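Local coordinates for APL1 (Anopheles gambiae, PDB 3O6N), which probably pairs with the leucine-rich repeat protein LRIM1 in a heterodimeric complex that regulates complement-like immunity in the mosquito, at residues 236-241 with 253-258; 261-266 with 282-287. All coordinates share one frame; numbering follows the deposited sequence.

Both contacts join neighbouring coils of the leucine-rich repeat solenoid, and their centres lie about 11 Å apart. Interaction 1 (236-241 with 253-258) is largely buried: an asparagine side chain and a few aliphatic groups hold the turn after strand 252-254 against the previous coil, beside a glycosylated asparagine. Interaction 2 (261-266 with 282-287) is only partly buried and lies farther from the chain centre, where short, weakly bonded parallel strands 262-264 and 286-288 pair, with leucine and isoleucine on the inner face and a salt bridge at the surface. The two meet where Asn282 ND2 reaches Leu255 O, so that Asn258 and Asn282, from successive coils, share that carbonyl as acceptor, continuing the ladder.

Interaction 1 (236-241 with 253-258); sequences NNLTDT and VDLSYN. With NAG (2-acetamido-2-deoxy-beta-D-glucopyranose), chain C.
Asn258 lies alongside Leu238, both side chains pointing the same way, and its OD1 accepts the backbone N of Leu238 at 2.8 Å in a nearly straight bond (169°). With CG anti to the carbonyl carbon (chi1 -83°), the amide is carried back under its own turn, so that ND2 donates to Leu255 O over 3.0 Å. That donor sits above the carbonyl plane of Leu255, although the acceptor is close to the amide plane of Asn258; ND2 also bonds Leu233 O of the preceding coil. OD1 also packs against CB of Asn236, 3.1 Å away. Asn236 N in turn bonds Tyr257 O at 3.1 Å, while its own amide turns away to Leu233, Ala212 and Ile217. Deeper in, Leu238 CD1 meets Leu255 CD2 at 4.3 Å, and the Thr241 and Leu255 side chains cross, CG2 of Thr241 lying 4.1 Å from CD1 of Leu255. Asn237 points away from this turn, its ND2 covalently linked to C1 of the glycan and hydrogen-bonded to Glu259. This is the asparagine ladder of a leucine-rich repeat: an amide using both ends satisfies buried backbone groups of two coils.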
loop_
_atom_site.group_PDB
_atom_site.type_symbol
_atom_site.label_atom_id
_atom_site.label_comp_id
_atom_site.label_asym_id
_atom_site.label_seq_id
_atom_site.Cartn_x
_atom_site.Cartn_y
_atom_site.Cartn_z
ATOM N N ASN A 236 -12.625 -0.972 -1.579
ATOM C CA ASN A 236 -12.886 -0.322 -2.852
ATOM C C ASN A 236 -14.313 -0.621 -3.296
ATOM O O ASN A 236 -15.159 -0.956 -2.464
ATOM C CB ASN A 236 -11.848 -0.730 -3.901
ATOM C CG ASN A 236 -10.558 0.077 -3.775
ATOM O OD1 ASN A 236 -10.558 1.278 -4.007
ATOM N ND2 ASN A 236 -9.463 -0.580 -3.397
ATOM N N ASN A 237 -14.590 -0.500 -4.589
ATOM C CA ASN A 237 -15.943 -0.735 -5.092
ATOM C C ASN A 237 -15.978 -1.750 -6.227
ATOM O O ASN A 237 -16.734 -1.593 -7.186
ATOM C CB ASN A 237 -16.588 0.586 -5.532
ATOM C CG ASN A 237 -16.730 1.578 -4.382
ATOM O OD1 ASN A 237 -15.773 2.262 -4.015
ATOM N ND2 ASN A 237 -17.928 1.657 -3.810
ATOM N N LEU A 238 -15.168 -2.799 -6.107
ATOM C CA LEU A 238 -15.065 -3.812 -7.156
ATOM C C LEU A 238 -16.297 -4.709 -7.206
ATOM O O LEU A 238 -16.818 -5.120 -6.174
ATOM C CB LEU A 238 -13.808 -4.660 -6.956
ATOM C CG LEU A 238 -12.495 -3.885 -7.117
ATOM C CD1 LEU A 238 -11.316 -4.717 -6.634
ATOM C CD2 LEU A 238 -12.319 -3.461 -8.565
ATOM N N THR A 239 -16.758 -4.999 -8.416
ATOM C CA THR A 239 -17.933 -5.842 -8.606
ATOM C C THR A 239 -17.623 -7.086 -9.429
ATOM O O THR A 239 -18.479 -7.958 -9.589
ATOM C CB THR A 239 -19.065 -5.078 -9.304
ATOM O OG1 THR A 239 -18.601 -4.606 -10.577
ATOM C CG2 THR A 239 -19.516 -3.900 -8.448
ATOM N N ASP A 240 -16.408 -7.167 -9.963
ATOM C CA ASP A 240 -16.006 -8.346 -10.724
ATOM C C ASP A 240 -14.555 -8.727 -10.443
ATOM O O ASP A 240 -13.817 -7.969 -9.810
ATOM C CB ASP A 240 -16.231 -8.131 -12.226
ATOM C CG ASP A 240 -15.126 -7.323 -12.875
ATOM O OD1 ASP A 240 -14.627 -6.365 -12.245
ATOM O OD2 ASP A 240 -14.749 -7.657 -14.018
ATOM N N THR A 241 -14.152 -9.899 -10.923
ATOM C CA THR A 241 -12.814 -10.418 -10.650
ATOM C C THR A 241 -12.128 -10.988 -11.893
ATOM O O THR A 241 -11.032 -11.534 -11.796
ATOM C CB THR A 241 -12.854 -11.532 -9.593
ATOM O OG1 THR A 241 -13.845 -12.499 -9.962
ATOM C CG2 THR A 241 -13.193 -10.965 -8.216
ATOM N N VAL A 253 -3.739 -11.726 -2.730
ATOM C CA VAL A 253 -4.617 -10.647 -3.158
ATOM C C VAL A 253 -5.693 -10.411 -2.105
ATOM O O VAL A 253 -6.307 -11.361 -1.597
ATOM C CB VAL A 253 -5.239 -10.907 -4.556
ATOM C CG1 VAL A 253 -6.091 -12.166 -4.540
ATOM C CG2 VAL A 253 -6.056 -9.705 -5.003
ATOM N N ASP A 254 -5.892 -9.149 -1.744
ATOM C CA ASP A 254 -6.909 -8.805 -0.759
ATOM C C ASP A 254 -8.037 -8.049 -1.446
ATOM O O ASP A 254 -7.850 -6.922 -1.912
ATOM C CB ASP A 254 -6.307 -7.973 0.382
ATOM C CG ASP A 254 -7.256 -7.819 1.563
ATOM O OD1 ASP A 254 -8.467 -8.062 1.396
ATOM O OD2 ASP A 254 -6.787 -7.449 2.661
ATOM N N LEU A 255 -9.198 -8.695 -1.523
ATOM C CA LEU A 255 -10.389 -8.128 -2.139
ATOM C C LEU A 255 -11.461 -7.813 -1.097
ATOM O O LEU A 255 -12.617 -7.582 -1.445
ATOM C CB LEU A 255 -10.976 -9.127 -3.145
ATOM C CG LEU A 255 -10.022 -9.578 -4.255
ATOM C CD1 LEU A 255 -10.630 -10.717 -5.061
ATOM C CD2 LEU A 255 -9.691 -8.410 -5.147
ATOM N N SER A 256 -11.083 -7.812 0.178
ATOM C CA SER A 256 -12.058 -7.589 1.245
ATOM C C SER A 256 -12.660 -6.190 1.156
ATOM O O SER A 256 -12.053 -5.280 0.595
ATOM C CB SER A 256 -11.435 -7.820 2.626
ATOM O OG SER A 256 -10.423 -6.871 2.909
ATOM N N TYR A 257 -13.858 -6.030 1.705
ATOM C CA TYR A 257 -14.549 -4.740 1.690
ATOM C C TYR A 257 -14.712 -4.193 0.271
ATOM O O TYR A 257 -14.326 -3.059 -0.027
ATOM C CB TYR A 257 -13.827 -3.726 2.581
ATOM C CG TYR A 257 -13.851 -4.091 4.048
ATOM C CD1 TYR A 257 -14.901 -3.696 4.862
ATOM C CD2 TYR A 257 -12.827 -4.839 4.614
ATOM C CE1 TYR A 257 -14.926 -4.029 6.210
ATOM C CE2 TYR A 257 -12.845 -5.179 5.954
ATOM C CZ TYR A 257 -13.893 -4.769 6.747
ATOM O OH TYR A 257 -13.904 -5.108 8.081
ATOM N N ASN A 258 -15.280 -5.025 -0.595
ATOM C CA ASN A 258 -15.687 -4.607 -1.927
ATOM C C ASN A 258 -17.150 -4.986 -2.147
ATOM O O ASN A 258 -17.877 -5.215 -1.183
ATOM C CB ASN A 258 -14.771 -5.206 -2.996
ATOM C CG ASN A 258 -13.491 -4.394 -3.181
ATOM O OD1 ASN A 258 -13.486 -3.389 -3.888
ATOM N ND2 ASN A 258 -12.404 -4.821 -2.533
HETATM C C1 NAG C . -17.919 2.676 -2.790
HETATM C C2 NAG C . -19.100 3.574 -3.150
HETATM C C3 NAG C . -19.547 4.497 -2.017
HETATM C C4 NAG C . -19.517 3.805 -0.663
HETATM C C5 NAG C . -18.190 3.085 -0.475
HETATM C C6 NAG C . -18.123 2.392 0.881
HETATM C C7 NAG C . -19.427 4.350 -5.428
HETATM C C8 NAG C . -19.199 5.490 -6.380
HETATM N N2 NAG C . -18.737 4.387 -4.293
HETATM O O3 NAG C . -20.861 4.945 -2.274
HETATM O O4 NAG C . -19.688 4.767 0.355
HETATM O O5 NAG C . -18.037 2.123 -1.496
HETATM O O6 NAG C . -19.073 1.349 0.936
HETATM O O7 NAG C . -20.217 3.448 -5.704
#

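Interaction 2 (261-266 with 282-287); sequences EKIMYH and NRLVAL
Ile263 lies alongside Leu287, its CB 3.8 Å from Leu287 CD1, while the side chain of Ile263 crosses that of Leu284, CG1 meeting Leu284 CD1 at 3.9 Å. The three residues form an aliphatic cluster between successive coils of the leucine-rich repeat solenoid, where short, weakly bonded parallel strands 262-264 and 286-288 run apart from the main row of repeat strands. Leu287 has CG anti to the backbone N (chi1 173°), which brings CD1 against both CB and CG2 of Ile263. Further contacts to Ile279 and Leu302 extend the cluster into adjoining loops.

The backbones are joined by two bonds across the pair. Val285 N donates to Glu261 O at 2.9 Å and is nearly straight (171°), and Ile263 N donates to Ala286 O at 3.0 Å. Close CA-H...O contacts, such as Leu287 CA to Ile263 O, accompany them. Val285 CG2 also packs against Glu261 O at 3.4 Å, beside the N-H of the same residue. By contrast, Ala286 N is buried by the contact and has no hydrogen-bonding partner in the model.

On the face opposite Ile263 and Leu287, Lys262 and Ala286 set their CB atoms 3.8 Å apart, and the extended lysine chain then leads away from the neighbouring strand. At the start of the pair, towards the surface, Glu261 and Arg283 run side by side in the same direction. The arginine chain bends at chi3 (-59°), turning the guanidinium toward the acid, although the two flat groups remain steeply inclined to each other. Glu261 OE2 lies in the guanidinium plane and receives Arg283 NH2 on its anti lone pair, forming a long salt bridge of 3.3 Å.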
loop_
_atom_site.group_PDB
_atom_site.type_symbol
_atom_site.label_atom_id
_atom_site.label_comp_id
_atom_site.label_asym_id
_atom_site.label_seq_id
_atom_site.Cartn_x
_atom_site.Cartn_y
_atom_site.Cartn_z
ATOM N N GLU A 261 -20.290 -10.281 -5.438
ATOM C CA GLU A 261 -21.481 -11.060 -5.118
ATOM C C GLU A 261 -21.273 -12.549 -5.337
ATOM O O GLU A 261 -22.029 -13.371 -4.820
ATOM C CB GLU A 261 -22.679 -10.563 -5.923
ATOM C CG GLU A 261 -23.066 -9.134 -5.588
ATOM C CD GLU A 261 -24.233 -8.639 -6.413
ATOM O OE1 GLU A 261 -24.783 -9.434 -7.203
ATOM O OE2 GLU A 261 -24.599 -7.453 -6.269
ATOM N N LYS A 262 -20.253 -12.900 -6.111
ATOM C CA LYS A 262 -19.892 -14.300 -6.272
ATOM C C LYS A 262 -18.410 -14.478 -6.568
ATOM O O LYS A 262 -17.756 -13.584 -7.103
ATOM C CB LYS A 262 -20.745 -14.967 -7.356
ATOM C CG LYS A 262 -20.568 -14.391 -8.745
ATOM C CD LYS A 262 -21.552 -15.026 -9.716
ATOM C CE LYS A 262 -21.456 -14.399 -11.097
ATOM N NZ LYS A 262 -22.534 -14.893 -12.003
ATOM N N ILE A 263 -17.889 -15.639 -6.190
ATOM C CA ILE A 263 -16.525 -16.026 -6.510
ATOM C C ILE A 263 -16.552 -17.356 -7.257
ATOM O O ILE A 263 -17.037 -18.362 -6.735
ATOM C CB ILE A 263 -15.655 -16.161 -5.243
ATOM C CG1 ILE A 263 -15.379 -14.785 -4.625
ATOM C CG2 ILE A 263 -14.340 -16.862 -5.572
ATOM C CD1 ILE A 263 -14.486 -13.887 -5.487
ATOM N N MET A 264 -16.052 -17.345 -8.489
ATOM C CA MET A 264 -15.968 -18.547 -9.312
ATOM C C MET A 264 -14.508 -18.898 -9.551
ATOM O O MET A 264 -13.630 -18.060 -9.378
ATOM C CB MET A 264 -16.661 -18.332 -10.661
ATOM C CG MET A 264 -18.171 -18.198 -10.584
ATOM S SD MET A 264 -18.997 -19.763 -10.229
ATOM C CE MET A 264 -20.709 -19.235 -10.191
ATOM N N TYR A 265 -14.251 -20.130 -9.975
ATOM C CA TYR A 265 -12.880 -20.584 -10.163
ATOM C C TYR A 265 -12.247 -20.024 -11.440
ATOM O O TYR A 265 -11.024 -19.967 -11.563
ATOM C CB TYR A 265 -12.837 -22.112 -10.182
ATOM C CG TYR A 265 -13.654 -22.728 -11.297
ATOM C CD1 TYR A 265 -13.133 -22.852 -12.581
ATOM C CD2 TYR A 265 -14.945 -23.187 -11.067
ATOM C CE1 TYR A 265 -13.879 -23.417 -13.602
ATOM C CE2 TYR A 265 -15.695 -23.754 -12.083
ATOM C CZ TYR A 265 -15.160 -23.864 -13.344
ATOM O OH TYR A 265 -15.911 -24.427 -14.347
ATOM N N HIS A 266 -13.078 -19.600 -12.383
ATOM C CA HIS A 266 -12.586 -19.206 -13.707
ATOM C C HIS A 266 -11.429 -18.200 -13.701
ATOM O O HIS A 266 -10.422 -18.422 -14.367
ATOM C CB HIS A 266 -13.734 -18.718 -14.595
ATOM C CG HIS A 266 -14.766 -19.766 -14.865
ATOM N ND1 HIS A 266 -15.940 -19.859 -14.149
ATOM C CD2 HIS A 266 -14.790 -20.782 -15.759
ATOM C CE1 HIS A 266 -16.648 -20.880 -14.600
ATOM N NE2 HIS A 266 -15.972 -21.457 -15.577
ATOM N N ASN A 282 -17.649 -8.676 1.782
ATOM C CA ASN A 282 -18.236 -8.368 0.494
ATOM C C ASN A 282 -19.721 -8.684 0.582
ATOM O O ASN A 282 -20.323 -8.547 1.649
ATOM C CB ASN A 282 -17.548 -9.151 -0.631
ATOM C CG ASN A 282 -16.275 -8.473 -1.115
ATOM O OD1 ASN A 282 -16.276 -7.807 -2.146
ATOM N ND2 ASN A 282 -15.187 -8.630 -0.362
ATOM N N ARG A 283 -20.314 -9.105 -0.526
ATOM C CA ARG A 283 -21.717 -9.495 -0.510
ATOM C C ARG A 283 -21.897 -10.852 -1.172
ATOM O O ARG A 283 -22.855 -11.070 -1.906
ATOM C CB ARG A 283 -22.575 -8.437 -1.209
ATOM C CG ARG A 283 -22.387 -7.032 -0.651
ATOM C CD ARG A 283 -23.523 -6.115 -1.065
ATOM N NE ARG A 283 -23.640 -6.005 -2.517
ATOM C CZ ARG A 283 -23.306 -4.923 -3.215
ATOM N NH1 ARG A 283 -22.840 -3.846 -2.596
ATOM N NH2 ARG A 283 -23.448 -4.917 -4.533
ATOM N N LEU A 284 -20.971 -11.767 -0.895
ATOM C CA LEU A 284 -20.961 -13.056 -1.569
ATOM C C LEU A 284 -22.178 -13.893 -1.210
ATOM O O LEU A 284 -22.492 -14.082 -0.036
ATOM C CB LEU A 284 -19.697 -13.843 -1.233
ATOM C CG LEU A 284 -18.359 -13.167 -1.513
ATOM C CD1 LEU A 284 -17.242 -14.147 -1.211
ATOM C CD2 LEU A 284 -18.296 -12.692 -2.962
ATOM N N VAL A 285 -22.852 -14.397 -2.238
ATOM C CA VAL A 285 -23.956 -15.327 -2.047
ATOM C C VAL A 285 -23.648 -16.649 -2.731
ATOM O O VAL A 285 -24.380 -17.624 -2.573
ATOM C CB VAL A 285 -25.283 -14.772 -2.605
ATOM C CG1 VAL A 285 -25.741 -13.568 -1.802
ATOM C CG2 VAL A 285 -25.144 -14.428 -4.083
ATOM N N ALA A 286 -22.560 -16.678 -3.495
ATOM C CA ALA A 286 -22.209 -17.859 -4.276
ATOM C C ALA A 286 -20.702 -18.074 -4.314
ATOM O O ALA A 286 -19.933 -17.129 -4.495
ATOM C CB ALA A 286 -22.755 -17.738 -5.690
ATOM N N LEU A 287 -20.288 -19.325 -4.159
ATOM C CA LEU A 287 -18.875 -19.672 -4.174
ATOM C C LEU A 287 -18.640 -20.993 -4.892
ATOM O O LEU A 287 -19.157 -22.030 -4.479
ATOM C CB LEU A 287 -18.353 -19.786 -2.742
ATOM C CG LEU A 287 -16.924 -20.309 -2.602
ATOM C CD1 LEU A 287 -15.940 -19.271 -3.107
ATOM C CD2 LEU A 287 -16.630 -20.671 -1.150
#